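Long-range contact in 3-dehydroquinate dehydratase (Clostridium difficile, PDB 4H3D), which catalyses the cis-dehydration of 3-dehydroquinate to 3-dehydroshikimate, the third step of the chorismate pathway, through an imine formed with an active-site lysine: residues D47-E60 with P80-K94. Numbering follows the deposited sequence. Where two conformers were deposited one is given.
With SHL (5-hydroxy-6-methyl-4-oxo-4H-pyran-2-carboxylic acid), chain I.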
loop_
_atom_site.group_PDB
_atom_site.type_symbol
_atom_site.label_atom_id
_atom_site.label_comp_id
_atom_site.label_asym_id
_atom_site.label_seq_id
_atom_site.Cartn_x
_atom_site.Cartn_y
_atom_site.Cartn_z
ATOM N N ASP B 47 0.740 -13.082 -14.275
ATOM C CA ASP B 47 1.489 -14.282 -14.050
ATOM C C ASP B 47 0.652 -15.545 -14.125
ATOM O O ASP B 47 1.091 -16.539 -14.659
ATOM C CB ASP B 47 2.174 -14.178 -12.687
ATOM C CG ASP B 47 3.139 -13.019 -12.618
ATOM O OD1 ASP B 47 4.103 -13.020 -13.401
ATOM O OD2 ASP B 47 2.937 -12.095 -11.787
ATOM N N ILE B 48 -0.556 -15.485 -13.599
ATOM C CA ILE B 48 -1.418 -16.649 -13.500
ATOM C C ILE B 48 -2.837 -16.255 -13.848
ATOM O O ILE B 48 -3.280 -15.143 -13.532
ATOM C CB ILE B 48 -1.426 -17.185 -12.037
ATOM C CG1 ILE B 48 -0.009 -17.579 -11.597
ATOM C CG2 ILE B 48 -2.409 -18.363 -11.865
ATOM C CD1 ILE B 48 0.096 -17.942 -10.121
ATOM N N ILE B 49 -3.541 -17.163 -14.504
ATOM C CA ILE B 49 -4.934 -16.978 -14.833
ATOM C C ILE B 49 -5.744 -17.980 -13.998
ATOM O O ILE B 49 -5.367 -19.136 -13.893
ATOM C CB ILE B 49 -5.205 -17.204 -16.323
ATOM C CG1 ILE B 49 -4.581 -16.070 -17.141
ATOM C CG2 ILE B 49 -6.705 -17.276 -16.581
ATOM C CD1 ILE B 49 -4.683 -16.243 -18.675
ATOM N N GLU B 50 -6.816 -17.498 -13.368
ATOM C CA GLU B 50 -7.703 -18.342 -12.577
ATOM C C GLU B 50 -9.009 -18.501 -13.312
ATOM O O GLU B 50 -9.607 -17.520 -13.716
ATOM C CB GLU B 50 -7.991 -17.704 -11.202
ATOM C CG GLU B 50 -9.068 -18.451 -10.376
ATOM C CD GLU B 50 -9.386 -17.769 -9.029
ATOM O OE1 GLU B 50 -9.596 -16.536 -9.014
ATOM O OE2 GLU B 50 -9.425 -18.476 -7.999
ATOM N N TRP B 51 -9.452 -19.732 -13.513
ATOM C CA TRP B 51 -10.773 -19.953 -14.074
ATOM C C TRP B 51 -11.732 -20.229 -12.931
ATOM O O TRP B 51 -11.633 -21.269 -12.251
ATOM C CB TRP B 51 -10.789 -21.087 -15.103
ATOM C CG TRP B 51 -12.142 -21.321 -15.699
ATOM C CD1 TRP B 51 -13.155 -20.407 -15.819
ATOM C CD2 TRP B 51 -12.620 -22.526 -16.341
ATOM N NE1 TRP B 51 -14.246 -20.981 -16.443
ATOM C CE2 TRP B 51 -13.936 -22.269 -16.789
ATOM C CE3 TRP B 51 -12.068 -23.782 -16.573
ATOM C CZ2 TRP B 51 -14.701 -23.226 -17.436
ATOM C CZ3 TRP B 51 -12.839 -24.731 -17.223
ATOM C CH2 TRP B 51 -14.140 -24.448 -17.638
ATOM N N ARG B 52 -12.639 -19.265 -12.694
ATOM C CA ARG B 52 -13.681 -19.379 -11.683
ATOM C C ARG B 52 -14.819 -20.096 -12.349
ATOM O O ARG B 52 -15.751 -19.476 -12.840
ATOM C CB ARG B 52 -14.142 -18.001 -11.185
ATOM C CG ARG B 52 -13.251 -17.383 -10.103
ATOM C CD ARG B 52 -13.468 -18.068 -8.784
ATOM N NE ARG B 52 -14.885 -18.005 -8.398
ATOM C CZ ARG B 52 -15.438 -17.000 -7.719
ATOM N NH1 ARG B 52 -14.694 -15.967 -7.330
ATOM N NH2 ARG B 52 -16.739 -17.030 -7.420
ATOM N N VAL B 53 -14.723 -21.423 -12.333
ATOM C CA VAL B 53 -15.647 -22.304 -13.033
ATOM C C VAL B 53 -17.062 -22.312 -12.438
ATOM O O VAL B 53 -18.015 -22.682 -13.118
ATOM C CB VAL B 53 -15.057 -23.732 -13.097
ATOM C CG1 VAL B 53 -15.124 -24.404 -11.732
ATOM C CG2 VAL B 53 -15.763 -24.581 -14.161
ATOM N N ASP B 54 -17.211 -21.898 -11.183
ATOM C CA ASP B 54 -18.566 -21.811 -10.580
ATOM C C ASP B 54 -19.471 -20.806 -11.323
ATOM O O ASP B 54 -20.674 -20.867 -11.174
ATOM C CB ASP B 54 -18.518 -21.485 -9.093
ATOM C CG ASP B 54 -17.715 -20.250 -8.795
ATOM O OD1 ASP B 54 -16.462 -20.292 -8.948
ATOM O OD2 ASP B 54 -18.324 -19.251 -8.374
ATOM N N PHE B 55 -18.898 -19.888 -12.119
ATOM C CA PHE B 55 -19.720 -18.972 -12.973
ATOM C C PHE B 55 -20.191 -19.665 -14.265
ATOM O O PHE B 55 -21.173 -19.253 -14.891
ATOM C CB PHE B 55 -18.949 -17.712 -13.399
ATOM C CG PHE B 55 -18.771 -16.670 -12.308
ATOM C CD1 PHE B 55 -19.721 -15.650 -12.130
ATOM C CD2 PHE B 55 -17.638 -16.661 -11.516
ATOM C CE1 PHE B 55 -19.552 -14.679 -11.152
ATOM C CE2 PHE B 55 -17.459 -15.682 -10.524
ATOM C CZ PHE B 55 -18.412 -14.692 -10.347
ATOM N N PHE B 56 -19.474 -20.695 -14.683
ATOM C CA PHE B 56 -19.807 -21.411 -15.923
ATOM C C PHE B 56 -21.177 -22.107 -15.783
ATOM O O PHE B 56 -21.350 -22.971 -14.919
ATOM C CB PHE B 56 -18.694 -22.399 -16.241
ATOM C CG PHE B 56 -18.900 -23.178 -17.501
ATOM C CD1 PHE B 56 -19.160 -22.531 -18.711
ATOM C CD2 PHE B 56 -18.778 -24.567 -17.497
ATOM C CE1 PHE B 56 -19.339 -23.261 -19.887
ATOM C CE2 PHE B 56 -18.964 -25.309 -18.688
ATOM C CZ PHE B 56 -19.232 -24.648 -19.875
ATOM N N GLU B 57 -22.139 -21.732 -16.630
ATOM C CA GLU B 57 -23.519 -22.276 -16.515
ATOM C C GLU B 57 -23.629 -23.791 -16.641
ATOM O O GLU B 57 -24.507 -24.394 -16.027
ATOM C CB GLU B 57 -24.492 -21.588 -17.494
ATOM C CG GLU B 57 -24.722 -20.127 -17.158
ATOM C CD GLU B 57 -25.816 -19.473 -17.977
ATOM O OE1 GLU B 57 -26.174 -18.326 -17.643
ATOM O OE2 GLU B 57 -26.314 -20.093 -18.941
ATOM N N ASN B 58 -22.753 -24.412 -17.426
ATOM C CA ASN B 58 -22.794 -25.871 -17.571
ATOM C C ASN B 58 -21.786 -26.611 -16.693
ATOM O O ASN B 58 -21.390 -27.726 -17.021
ATOM C CB ASN B 58 -22.606 -26.241 -19.054
ATOM C CG ASN B 58 -23.740 -25.733 -19.921
ATOM O OD1 ASN B 58 -24.878 -25.640 -19.476
ATOM N ND2 ASN B 58 -23.431 -25.393 -21.166
ATOM N N VAL B 59 -21.416 -26.014 -15.546
ATOM C CA VAL B 59 -20.401 -26.597 -14.653
ATOM C C VAL B 59 -20.750 -28.012 -14.199
ATOM O O VAL B 59 -19.863 -28.802 -13.916
ATOM C CB VAL B 59 -20.094 -25.685 -13.411
ATOM C CG1 VAL B 59 -21.312 -25.525 -12.524
ATOM C CG2 VAL B 59 -18.894 -26.243 -12.582
ATOM N N GLU B 60 -22.039 -28.339 -14.144
ATOM C CA GLU B 60 -22.472 -29.676 -13.696
ATOM C C GLU B 60 -22.251 -30.787 -14.732
ATOM O O GLU B 60 -22.422 -31.967 -14.426
ATOM C CB GLU B 60 -23.931 -29.643 -13.260
ATOM C CG GLU B 60 -24.156 -28.832 -12.003
ATOM C CD GLU B 60 -25.623 -28.612 -11.726
ATOM O OE1 GLU B 60 -26.284 -27.882 -12.506
ATOM O OE2 GLU B 60 -26.102 -29.144 -10.716
ATOM N N PRO B 80 0.451 -20.212 -16.430
ATOM C CA PRO B 80 -0.115 -21.098 -15.408
ATOM C C PRO B 80 -1.625 -20.885 -15.232
ATOM O O PRO B 80 -2.089 -19.747 -15.209
ATOM C CB PRO B 80 0.630 -20.698 -14.139
ATOM C CG PRO B 80 1.976 -20.172 -14.630
ATOM C CD PRO B 80 1.741 -19.623 -16.023
ATOM N N LEU B 81 -2.374 -21.979 -15.126
ATOM C CA LEU B 81 -3.819 -21.912 -14.974
ATOM C C LEU B 81 -4.248 -22.508 -13.644
ATOM O O LEU B 81 -3.920 -23.674 -13.329
ATOM C CB LEU B 81 -4.509 -22.669 -16.117
ATOM C CG LEU B 81 -6.033 -22.715 -16.117
ATOM C CD1 LEU B 81 -6.616 -21.328 -16.245
ATOM C CD2 LEU B 81 -6.529 -23.610 -17.278
ATOM N N LEU B 82 -4.973 -21.702 -12.873
ATOM C CA LEU B 82 -5.567 -22.116 -11.585
ATOM C C LEU B 82 -7.046 -22.429 -11.812
ATOM O O LEU B 82 -7.767 -21.614 -12.382
ATOM C CB LEU B 82 -5.438 -20.976 -10.563
ATOM C CG LEU B 82 -6.300 -21.052 -9.277
ATOM C CD1 LEU B 82 -6.004 -22.338 -8.468
ATOM C CD2 LEU B 82 -6.101 -19.775 -8.421
ATOM N N PHE B 83 -7.488 -23.606 -11.372
ATOM C CA PHE B 83 -8.884 -24.035 -11.509
ATOM C C PHE B 83 -9.533 -23.891 -10.149
ATOM O O PHE B 83 -9.054 -24.464 -9.181
ATOM C CB PHE B 83 -8.936 -25.487 -11.964
ATOM C CG PHE B 83 -10.318 -26.003 -12.194
ATOM C CD1 PHE B 83 -10.999 -25.677 -13.334
ATOM C CD2 PHE B 83 -10.926 -26.844 -11.276
ATOM C CE1 PHE B 83 -12.296 -26.166 -13.571
ATOM C CE2 PHE B 83 -12.214 -27.343 -11.513
ATOM C CZ PHE B 83 -12.886 -26.998 -12.668
ATOM N N THR B 84 -10.608 -23.104 -10.074
ATOM C CA THR B 84 -11.293 -22.834 -8.809
ATOM C C THR B 84 -12.815 -22.919 -8.915
ATOM O O THR B 84 -13.432 -22.133 -9.625
ATOM C CB THR B 84 -10.982 -21.385 -8.266
ATOM O OG1 THR B 84 -9.562 -21.215 -8.075
ATOM C CG2 THR B 84 -11.713 -21.135 -6.904
ATOM N N PHE B 85 -13.418 -23.873 -8.204
ATOM C CA PHE B 85 -14.876 -23.873 -8.035
ATOM C C PHE B 85 -15.091 -23.315 -6.631
ATOM O O PHE B 85 -14.790 -23.987 -5.641
ATOM C CB PHE B 85 -15.530 -25.262 -8.138
ATOM C CG PHE B 85 -17.053 -25.210 -8.022
ATOM C CD1 PHE B 85 -17.668 -25.056 -6.796
ATOM C CD2 PHE B 85 -17.843 -25.252 -9.152
ATOM C CE1 PHE B 85 -19.059 -24.961 -6.707
ATOM C CE2 PHE B 85 -19.210 -25.168 -9.064
ATOM C CZ PHE B 85 -19.814 -25.022 -7.847
ATOM N N ARG B 86 -15.535 -22.057 -6.556
ATOM C CA ARG B 86 -15.802 -21.378 -5.291
ATOM C C ARG B 86 -17.219 -21.726 -4.861
ATOM O O ARG B 86 -18.170 -21.471 -5.590
ATOM C CB ARG B 86 -15.640 -19.857 -5.487
ATOM C CG ARG B 86 -15.809 -19.026 -4.233
ATOM C CD ARG B 86 -14.801 -19.384 -3.108
ATOM N NE ARG B 86 -13.414 -19.062 -3.448
ATOM C CZ ARG B 86 -12.404 -19.932 -3.508
ATOM N NH1 ARG B 86 -12.588 -21.221 -3.211
ATOM N NH2 ARG B 86 -11.187 -19.497 -3.818
ATOM N N SER B 87 -17.364 -22.343 -3.694
ATOM C CA SER B 87 -18.683 -22.763 -3.243
ATOM C C SER B 87 -19.513 -21.576 -2.744
ATOM O O SER B 87 -18.982 -20.512 -2.378
ATOM C CB SER B 87 -18.570 -23.846 -2.150
ATOM O OG SER B 87 -18.277 -23.263 -0.896
ATOM N N VAL B 88 -20.823 -21.771 -2.748
ATOM C CA VAL B 88 -21.773 -20.749 -2.324
ATOM C C VAL B 88 -21.475 -20.223 -0.932
ATOM O O VAL B 88 -21.538 -19.020 -0.699
ATOM C CB VAL B 88 -23.224 -21.284 -2.382
ATOM C CG1 VAL B 88 -24.201 -20.309 -1.706
ATOM C CG2 VAL B 88 -23.634 -21.560 -3.839
ATOM N N VAL B 89 -21.104 -21.108 -0.013
ATOM C CA VAL B 89 -20.859 -20.682 1.361
ATOM C C VAL B 89 -19.661 -19.746 1.460
ATOM O O VAL B 89 -19.555 -18.987 2.409
ATOM C CB VAL B 89 -20.675 -21.881 2.328
ATOM C CG1 VAL B 89 -21.826 -22.848 2.177
ATOM C CG2 VAL B 89 -19.354 -22.578 2.091
ATOM N N GLU B 90 -18.764 -19.787 0.473
ATOM C CA GLU B 90 -17.603 -18.912 0.488
ATOM C C GLU B 90 -17.612 -17.871 -0.656
ATOM O O GLU B 90 -16.573 -17.438 -1.109
ATOM C CB GLU B 90 -16.308 -19.755 0.556
ATOM C CG GLU B 90 -16.287 -20.568 1.866
ATOM C CD GLU B 90 -14.948 -21.151 2.237
ATOM O OE1 GLU B 90 -13.899 -20.500 2.016
ATOM O OE2 GLU B 90 -14.953 -22.272 2.795
ATOM N N GLY B 91 -18.814 -17.486 -1.093
ATOM C CA GLY B 91 -18.994 -16.423 -2.076
ATOM C C GLY B 91 -19.334 -16.826 -3.498
ATOM O O GLY B 91 -19.512 -15.954 -4.366
ATOM N N GLY B 92 -19.468 -18.128 -3.735
ATOM C CA GLY B 92 -19.702 -18.661 -5.069
ATOM C C GLY B 92 -21.078 -18.496 -5.661
ATOM O O GLY B 92 -22.010 -18.089 -4.997
ATOM N N GLU B 93 -21.192 -18.914 -6.918
ATOM C CA GLU B 93 -22.403 -18.725 -7.724
ATOM C C GLU B 93 -23.336 -19.920 -7.903
ATOM O O GLU B 93 -24.464 -19.740 -8.313
ATOM C CB GLU B 93 -21.950 -18.326 -9.137
ATOM C CG GLU B 93 -21.089 -17.084 -9.167
ATOM C CD GLU B 93 -21.889 -15.829 -8.879
ATOM O OE1 GLU B 93 -23.030 -15.729 -9.398
ATOM O OE2 GLU B 93 -21.373 -14.941 -8.150
ATOM N N LYS B 94 -22.872 -21.125 -7.609
ATOM C CA LYS B 94 -23.629 -22.314 -7.945
ATOM C C LYS B 94 -23.591 -23.403 -6.878
ATOM O O LYS B 94 -22.519 -23.812 -6.427
ATOM C CB LYS B 94 -23.028 -22.858 -9.248
ATOM C CG LYS B 94 -23.593 -24.141 -9.760
ATOM C CD LYS B 94 -25.020 -23.999 -10.256
ATOM C CE LYS B 94 -25.426 -25.311 -10.900
ATOM N NZ LYS B 94 -26.777 -25.270 -11.480
HETATM O OAD SHL I . -9.433 -10.848 -5.074
HETATM C CAH SHL I . -10.373 -11.120 -4.285
HETATM O OAA SHL I . -11.197 -10.239 -3.932
HETATM C CAK SHL I . -10.490 -12.478 -3.791
HETATM O OAG SHL I . -9.517 -13.442 -4.221
HETATM C CAF SHL I . -9.724 -14.802 -3.914
HETATM C CAL SHL I . -8.877 -15.721 -4.437
HETATM C CAJ SHL I . -10.823 -15.116 -3.194
HETATM O OAC SHL I . -11.070 -16.391 -2.905
HETATM C CAI SHL I . -11.686 -14.154 -2.750
HETATM C CAE SHL I . -11.523 -12.856 -3.036
HETATM O OAB SHL I . -12.731 -14.495 -2.012
HETATM O O HOH W 1 -11.014 -17.540 -5.944
HETATM O O HOH W 2 -19.250 -15.303 -6.895
HETATM O O HOH W 3 -26.502 -23.327 -13.797
#
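Ile49-Arg52 pairs in parallel with Leu81-Thr84 in a classic beta-alpha-beta unit of the TIM barrel, and the loops leaving the two strands lock together at the active-site end. Glu50, Trp51, Arg52 and Arg86 bind 3-dehydroquinate, so the contact builds part of the substrate site. Backbone bonds such as Trp51 N to Leu82 O (2.8 Å) set the register. On the barrel's inner side, Thr84 OG1 donates to the anti lone pair of Glu50 OE2 at 2.7 Å. A water donates to that oxygen and accepts a weak bond from Arg86 NH2, which also donates to SHL OAC (3.2 Å) and pairs with Asp118. On the outer side, Phe83 and Trp51 form an offset edge-to-face pair, planes 72° apart.

Asp54 clasps the loops. Its CB sits over the Phe85 ring, and chi1 (54°) turns the carboxylate to Arg52 NE and NH2, gripped side-on. Arg86 N reaches Asp54 OD1 from above the carboxylate (3.1 Å), and Glu93 N meets Asp54 OD2 on its anti side (3.2 Å). Arg86 CB and Phe55 CE2 lie against opposite faces of the Arg52 guanidinium, toward its rim. Lys94 NZ forms a salt bridge with Glu60 OE1 (2.8 Å).

Helix 62-76 makes the crossover and packs on Ile49 and Leu81; strands 21-26 and 116-120 flank the pair.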